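Local structure of nucleoside 2-deoxyribosyltransferase (Enterococcus faecalis, 7M5H) at residues B[19-24]-B[148-153]; B[24-29]-B[38-43]. The protein probably acts on nucleosides or nucleotides as a member of the nucleoside 2-deoxyribosyltransferase family, perhaps cleaving the N-glycosidic bond of 5-hydroxymethyl-dUMP. All coordinates share one frame; numbering follows the deposited sequence.

Contact 1 of 2, residues B[19-24]-B[148-153]; sequences LRYNAY and SSEEDL
E150 holds out one carboxylate to two tyrosines, Y21 and Y24, which lie one helical turn apart on the facing helix. Each carboxylate oxygen takes one hydroxyl: Y21 OH donates to E150 OE2 at 2.8 Å, and Y24 OH donates to E150 OE1, also at 2.8 Å. The two bonds differ in how they reach the acceptor. Y24 uses the syn lone pair of OE1, whereas Y21 comes to OE2 from the anti side, 29° out of the carboxylate plane.

Both rings turn an edge, not a face, to the glutamate. OE2 lies in the plane of the Y24 ring at its edge, 3.4 Å from Y24 CE2, and it also sits 3.3 Å from Y21 CE1. Ring and carboxylate planes are inclined by 53° at Y21 and by 62° at Y24, and the two bonds together should fix the rotation of the carboxylate. The side chain of E150 runs extended beyond CG and meets Y21 from the opposite direction, while it crosses Y24 at about a right angle.

The backbones stay well apart (nearest CA atoms, Y24 and E150, 10.6 Å), and between these two segments the link is made by side chains; L25 of the same helix as the tyrosines packs on E150 and L153 beside it. E150 is the first residue of its helix, directly after the N-cap S149, whose OG accepts from D152 N at 3.2 Å. The Y24 ring also makes a cation-pi contact with R20 of the second subunit, and Q16 of that subunit packs on E150, placing the cluster beside a subunit interface. The two tyrosines and the glutamate form a polar link between two helices packed on the same side of a Rossmann-like parallel sheet, from helix 16-30 to the start of helix 150-159.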
loop_
_atom_site.group_PDB
_atom_site.type_symbol
_atom_site.label_atom_id
_atom_site.label_comp_id
_atom_site.label_asym_id
_atom_site.label_seq_id
_atom_site.Cartn_x
_atom_site.Cartn_y
_atom_site.Cartn_z
ATOM N N LEU B 19 -3.325 -13.771 -10.277
ATOM C CA LEU B 19 -4.047 -14.440 -11.354
ATOM C C LEU B 19 -4.082 -15.948 -11.140
ATOM O O LEU B 19 -5.134 -16.582 -11.290
ATOM C CB LEU B 19 -3.409 -14.107 -12.704
ATOM C CG LEU B 19 -3.687 -12.723 -13.295
ATOM C CD1 LEU B 19 -2.746 -12.435 -14.457
ATOM C CD2 LEU B 19 -5.133 -12.626 -13.747
ATOM N N ARG B 20 -2.940 -16.540 -10.781
ATOM C CA ARG B 20 -2.885 -17.984 -10.572
ATOM C C ARG B 20 -3.681 -18.398 -9.340
ATOM O O ARG B 20 -4.326 -19.452 -9.339
ATOM C CB ARG B 20 -1.433 -18.442 -10.446
ATOM C CG ARG B 20 -0.620 -18.318 -11.724
ATOM C CD ARG B 20 0.841 -18.649 -11.471
ATOM N NE ARG B 20 0.992 -19.940 -10.808
ATOM C CZ ARG B 20 1.161 -21.093 -11.447
ATOM N NH1 ARG B 20 1.207 -21.119 -12.773
ATOM N NH2 ARG B 20 1.286 -22.219 -10.760
ATOM N N TYR B 21 -3.644 -17.586 -8.282
ATOM C CA TYR B 21 -4.364 -17.942 -7.065
ATOM C C TYR B 21 -5.870 -17.819 -7.260
ATOM O O TYR B 21 -6.632 -18.660 -6.768
ATOM C CB TYR B 21 -3.898 -17.071 -5.901
ATOM C CG TYR B 21 -4.457 -17.499 -4.562
ATOM C CD1 TYR B 21 -4.082 -18.706 -3.986
ATOM C CD2 TYR B 21 -5.356 -16.696 -3.873
ATOM C CE1 TYR B 21 -4.589 -19.103 -2.761
ATOM C CE2 TYR B 21 -5.867 -17.083 -2.648
ATOM C CZ TYR B 21 -5.481 -18.286 -2.096
ATOM O OH TYR B 21 -5.987 -18.677 -0.878
ATOM N N ASN B 22 -6.317 -16.781 -7.972
ATOM C CA ASN B 22 -7.740 -16.642 -8.260
ATOM C C ASN B 22 -8.265 -17.845 -9.033
ATOM O O ASN B 22 -9.330 -18.382 -8.712
ATOM C CB ASN B 22 -8.004 -15.352 -9.040
ATOM C CG ASN B 22 -7.708 -14.103 -8.229
ATOM O OD1 ASN B 22 -7.642 -14.145 -7.001
ATOM N ND2 ASN B 22 -7.535 -12.980 -8.917
ATOM N N ALA B 23 -7.523 -18.289 -10.050
ATOM C CA ALA B 23 -7.949 -19.451 -10.823
ATOM C C ALA B 23 -7.920 -20.718 -9.978
ATOM O O ALA B 23 -8.773 -21.598 -10.139
ATOM C CB ALA B 23 -7.066 -19.609 -12.061
ATOM N N TYR B 24 -6.946 -20.826 -9.073
ATOM C CA TYR B 24 -6.851 -22.005 -8.217
ATOM C C TYR B 24 -8.000 -22.060 -7.217
ATOM O O TYR B 24 -8.512 -23.144 -6.912
ATOM C CB TYR B 24 -5.497 -22.015 -7.506
ATOM C CG TYR B 24 -5.469 -22.766 -6.194
ATOM C CD1 TYR B 24 -5.430 -24.155 -6.161
ATOM C CD2 TYR B 24 -5.458 -22.083 -4.983
ATOM C CE1 TYR B 24 -5.397 -24.841 -4.960
ATOM C CE2 TYR B 24 -5.425 -22.759 -3.780
ATOM C CZ TYR B 24 -5.392 -24.136 -3.773
ATOM O OH TYR B 24 -5.359 -24.811 -2.574
ATOM N N SER B 148 -10.180 -17.366 7.546
ATOM C CA SER B 148 -8.725 -17.332 7.458
ATOM C C SER B 148 -8.137 -18.536 6.730
ATOM O O SER B 148 -6.910 -18.682 6.693
ATOM C CB SER B 148 -8.114 -17.225 8.859
ATOM O OG SER B 148 -8.490 -18.331 9.660
ATOM N N SER B 149 -8.968 -19.398 6.151
ATOM C CA SER B 149 -8.462 -20.554 5.427
ATOM C C SER B 149 -9.370 -20.845 4.243
ATOM O O SER B 149 -10.553 -20.494 4.238
ATOM C CB SER B 149 -8.353 -21.789 6.329
ATOM O OG SER B 149 -9.635 -22.267 6.698
ATOM N N GLU B 150 -8.793 -21.497 3.232
ATOM C CA GLU B 150 -9.571 -21.897 2.064
ATOM C C GLU B 150 -10.613 -22.947 2.423
ATOM O O GLU B 150 -11.697 -22.971 1.826
ATOM C CB GLU B 150 -8.637 -22.418 0.972
ATOM C CG GLU B 150 -7.515 -21.450 0.610
ATOM C CD GLU B 150 -6.466 -22.077 -0.290
ATOM O OE1 GLU B 150 -6.631 -23.257 -0.665
ATOM O OE2 GLU B 150 -5.476 -21.389 -0.620
ATOM N N GLU B 151 -10.305 -23.815 3.388
ATOM C CA GLU B 151 -11.283 -24.795 3.851
ATOM C C GLU B 151 -12.523 -24.108 4.407
ATOM O O GLU B 151 -13.654 -24.463 4.057
ATOM C CB GLU B 151 -10.652 -25.702 4.908
ATOM C CG GLU B 151 -11.656 -26.488 5.733
ATOM C CD GLU B 151 -11.020 -27.159 6.934
ATOM O OE1 GLU B 151 -9.791 -27.386 6.902
ATOM O OE2 GLU B 151 -11.742 -27.450 7.911
ATOM N N ASP B 152 -12.330 -23.111 5.275
ATOM C CA ASP B 152 -13.476 -22.414 5.849
ATOM C C ASP B 152 -14.203 -21.574 4.808
ATOM O O ASP B 152 -15.413 -21.352 4.929
ATOM C CB ASP B 152 -13.032 -21.544 7.025
ATOM C CG ASP B 152 -12.384 -22.351 8.133
ATOM O OD1 ASP B 152 -12.636 -23.572 8.205
ATOM O OD2 ASP B 152 -11.626 -21.764 8.934
ATOM N N LEU B 153 -13.490 -21.098 3.784
ATOM C CA LEU B 153 -14.143 -20.352 2.714
ATOM C C LEU B 153 -15.113 -21.238 1.944
ATOM O O LEU B 153 -16.272 -20.867 1.723
ATOM C CB LEU B 153 -13.095 -19.758 1.772
ATOM C CG LEU B 153 -13.641 -19.065 0.522
ATOM C CD1 LEU B 153 -14.457 -17.838 0.901
ATOM C CD2 LEU B 153 -12.512 -18.694 -0.428
#

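Contact 2 of 2, residues B[24-29]-B[38-43]; sequences YLVEQI and LYLPQE
V26 and I29, one turn apart on the helix, press their methyl groups against L38 and L40, alternate residues at the end of a strand and just beyond it. The contact between the two segments is apolar throughout. V26 is the central piece: its CG2 lies 3.7 Å from L38 CD2 and also 3.7 Å from L40 CD2, so one methyl bridges both leucines. CG1 of V26 reaches L38 as well, which lets both branches of the valine straddle CD2 of that leucine.

L38 splits its two methyls between the two helix residues. While CD2 serves V26, CD1 meets I29 CG2 at 3.6 Å, the two side chains crossing at about a right angle. With CG of L38 anti to the backbone N (chi1 -170°), its fork extends toward the helix.

Polar links at the margin run to residues nearby: E43 forms a salt bridge with R30, whose NH2 also bonds to L38 O. F9 of strand 5-10 touches V26, L38 and L40, closing the apolar cluster from the adjacent strand, and I29 also packs on L154 and I157 of helix 150-159. Helix 16-30 thus lies against strand 36-39, outermost in the sheet within this chain, in the first beta-alpha-beta unit, 5-10, 16-30, 36-39.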
loop_
_atom_site.group_PDB
_atom_site.type_symbol
_atom_site.label_atom_id
_atom_site.label_comp_id
_atom_site.label_asym_id
_atom_site.label_seq_id
_atom_site.Cartn_x
_atom_site.Cartn_y
_atom_site.Cartn_z
ATOM N N TYR B 24 -6.946 -20.826 -9.073
ATOM C CA TYR B 24 -6.851 -22.005 -8.217
ATOM C C TYR B 24 -8.000 -22.060 -7.217
ATOM O O TYR B 24 -8.512 -23.144 -6.912
ATOM C CB TYR B 24 -5.497 -22.015 -7.506
ATOM C CG TYR B 24 -5.469 -22.766 -6.194
ATOM C CD1 TYR B 24 -5.430 -24.155 -6.161
ATOM C CD2 TYR B 24 -5.458 -22.083 -4.983
ATOM C CE1 TYR B 24 -5.397 -24.841 -4.960
ATOM C CE2 TYR B 24 -5.425 -22.759 -3.780
ATOM C CZ TYR B 24 -5.392 -24.136 -3.773
ATOM O OH TYR B 24 -5.359 -24.811 -2.574
ATOM N N LEU B 25 -8.426 -20.904 -6.701
ATOM C CA LEU B 25 -9.545 -20.879 -5.764
ATOM C C LEU B 25 -10.879 -21.065 -6.475
ATOM O O LEU B 25 -11.734 -21.825 -6.005
ATOM C CB LEU B 25 -9.552 -19.568 -4.979
ATOM C CG LEU B 25 -8.874 -19.551 -3.610
ATOM C CD1 LEU B 25 -9.206 -18.255 -2.891
ATOM C CD2 LEU B 25 -9.300 -20.750 -2.782
ATOM N N VAL B 26 -11.074 -20.375 -7.602
ATOM C CA VAL B 26 -12.357 -20.421 -8.302
ATOM C C VAL B 26 -12.677 -21.842 -8.749
ATOM O O VAL B 26 -13.837 -22.274 -8.711
ATOM C CB VAL B 26 -12.348 -19.431 -9.483
ATOM C CG1 VAL B 26 -13.463 -19.746 -10.464
ATOM C CG2 VAL B 26 -12.484 -18.005 -8.970
ATOM N N GLU B 27 -11.657 -22.598 -9.162
ATOM C CA GLU B 27 -11.876 -23.990 -9.542
ATOM C C GLU B 27 -12.436 -24.799 -8.377
ATOM O O GLU B 27 -13.366 -25.593 -8.554
ATOM C CB GLU B 27 -10.573 -24.608 -10.052
ATOM C CG GLU B 27 -10.581 -26.130 -10.122
ATOM C CD GLU B 27 -11.590 -26.677 -11.117
ATOM O OE1 GLU B 27 -11.996 -25.934 -12.036
ATOM O OE2 GLU B 27 -11.978 -27.857 -10.979
ATOM N N GLN B 28 -11.887 -24.604 -7.175
ATOM C CA GLN B 28 -12.403 -25.308 -6.005
ATOM C C GLN B 28 -13.824 -24.871 -5.674
ATOM O O GLN B 28 -14.657 -25.696 -5.277
ATOM C CB GLN B 28 -11.487 -25.080 -4.804
ATOM C CG GLN B 28 -10.119 -25.723 -4.921
ATOM C CD GLN B 28 -9.247 -25.434 -3.716
ATOM O OE1 GLN B 28 -8.325 -24.622 -3.786
ATOM N NE2 GLN B 28 -9.538 -26.093 -2.600
ATOM N N ILE B 29 -14.120 -23.578 -5.824
ATOM C CA ILE B 29 -15.457 -23.080 -5.507
ATOM C C ILE B 29 -16.484 -23.674 -6.462
ATOM O O ILE B 29 -17.558 -24.124 -6.048
ATOM C CB ILE B 29 -15.481 -21.541 -5.541
ATOM C CG1 ILE B 29 -14.529 -20.966 -4.492
ATOM C CG2 ILE B 29 -16.895 -21.026 -5.320
ATOM C CD1 ILE B 29 -14.486 -19.453 -4.472
ATOM N N LEU B 38 -20.233 -18.569 -10.867
ATOM C CA LEU B 38 -19.233 -17.628 -10.384
ATOM C C LEU B 38 -18.705 -16.783 -11.537
ATOM O O LEU B 38 -18.327 -17.313 -12.585
ATOM C CB LEU B 38 -18.084 -18.370 -9.696
ATOM C CG LEU B 38 -17.059 -17.541 -8.912
ATOM C CD1 LEU B 38 -16.490 -18.358 -7.768
ATOM C CD2 LEU B 38 -15.930 -17.044 -9.807
ATOM N N TYR B 39 -18.676 -15.469 -11.331
ATOM C CA TYR B 39 -18.097 -14.532 -12.283
ATOM C C TYR B 39 -16.694 -14.166 -11.814
ATOM O O TYR B 39 -16.519 -13.672 -10.695
ATOM C CB TYR B 39 -18.964 -13.281 -12.420
ATOM C CG TYR B 39 -18.428 -12.266 -13.407
ATOM C CD1 TYR B 39 -18.801 -12.305 -14.744
ATOM C CD2 TYR B 39 -17.550 -11.269 -13.001
ATOM C CE1 TYR B 39 -18.313 -11.380 -15.648
ATOM C CE2 TYR B 39 -17.055 -10.342 -13.897
ATOM C CZ TYR B 39 -17.440 -10.402 -15.219
ATOM O OH TYR B 39 -16.949 -9.477 -16.110
ATOM N N LEU B 40 -15.702 -14.409 -12.666
ATOM C CA LEU B 40 -14.315 -14.069 -12.372
ATOM C C LEU B 40 -13.859 -12.995 -13.349
ATOM O O LEU B 40 -13.797 -13.257 -14.565
ATOM C CB LEU B 40 -13.415 -15.304 -12.464
ATOM C CG LEU B 40 -11.955 -15.111 -12.052
ATOM C CD1 LEU B 40 -11.868 -14.517 -10.659
ATOM C CD2 LEU B 40 -11.201 -16.430 -12.120
ATOM N N PRO B 41 -13.542 -11.785 -12.879
ATOM C CA PRO B 41 -13.239 -10.684 -13.812
ATOM C C PRO B 41 -12.115 -10.976 -14.792
ATOM O O PRO B 41 -12.181 -10.520 -15.941
ATOM C CB PRO B 41 -12.875 -9.529 -12.870
ATOM C CG PRO B 41 -13.624 -9.829 -11.612
ATOM C CD PRO B 41 -13.606 -11.327 -11.480
ATOM N N GLN B 42 -11.084 -11.719 -14.382
ATOM C CA GLN B 42 -9.964 -11.975 -15.281
ATOM C C GLN B 42 -10.353 -12.864 -16.455
ATOM O O GLN B 42 -9.654 -12.861 -17.475
ATOM C CB GLN B 42 -8.798 -12.597 -14.512
ATOM C CG GLN B 42 -9.070 -13.983 -13.960
ATOM C CD GLN B 42 -8.122 -14.352 -12.837
ATOM O OE1 GLN B 42 -8.040 -13.655 -11.826
ATOM N NE2 GLN B 42 -7.392 -15.447 -13.013
ATOM N N GLU B 43 -11.445 -13.618 -16.342
ATOM C CA GLU B 43 -11.928 -14.430 -17.450
ATOM C C GLU B 43 -12.685 -13.618 -18.492
ATOM O O GLU B 43 -12.939 -14.131 -19.587
ATOM C CB GLU B 43 -12.832 -15.552 -16.928
ATOM C CG GLU B 43 -12.131 -16.556 -16.029
ATOM C CD GLU B 43 -13.088 -17.575 -15.441
ATOM O OE1 GLU B 43 -14.311 -17.317 -15.449
ATOM O OE2 GLU B 43 -12.621 -18.633 -14.971
#

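In the fold
Contacts 1 and 2 lie about 9 Å apart, centre to centre, and both are built on helix 16-30; their segments on this helix overlap at Y24, which makes its contact in contact 1. Through contact 2 the helix reaches strand 36-39, and through contact 1 helix 150-159, which follows strand 144-147; these are the outermost strands of the parallel sheet within this chain. Contact 2 joins neighbouring parts of the chain, and both its segments fall between the far-apart partners of contact 1, which brings an N-terminal and a C-terminal helix of the Rossmann-like fold together. Q42 also joins the two, probably hydrogen-bonding to N22 and the backbone of L19.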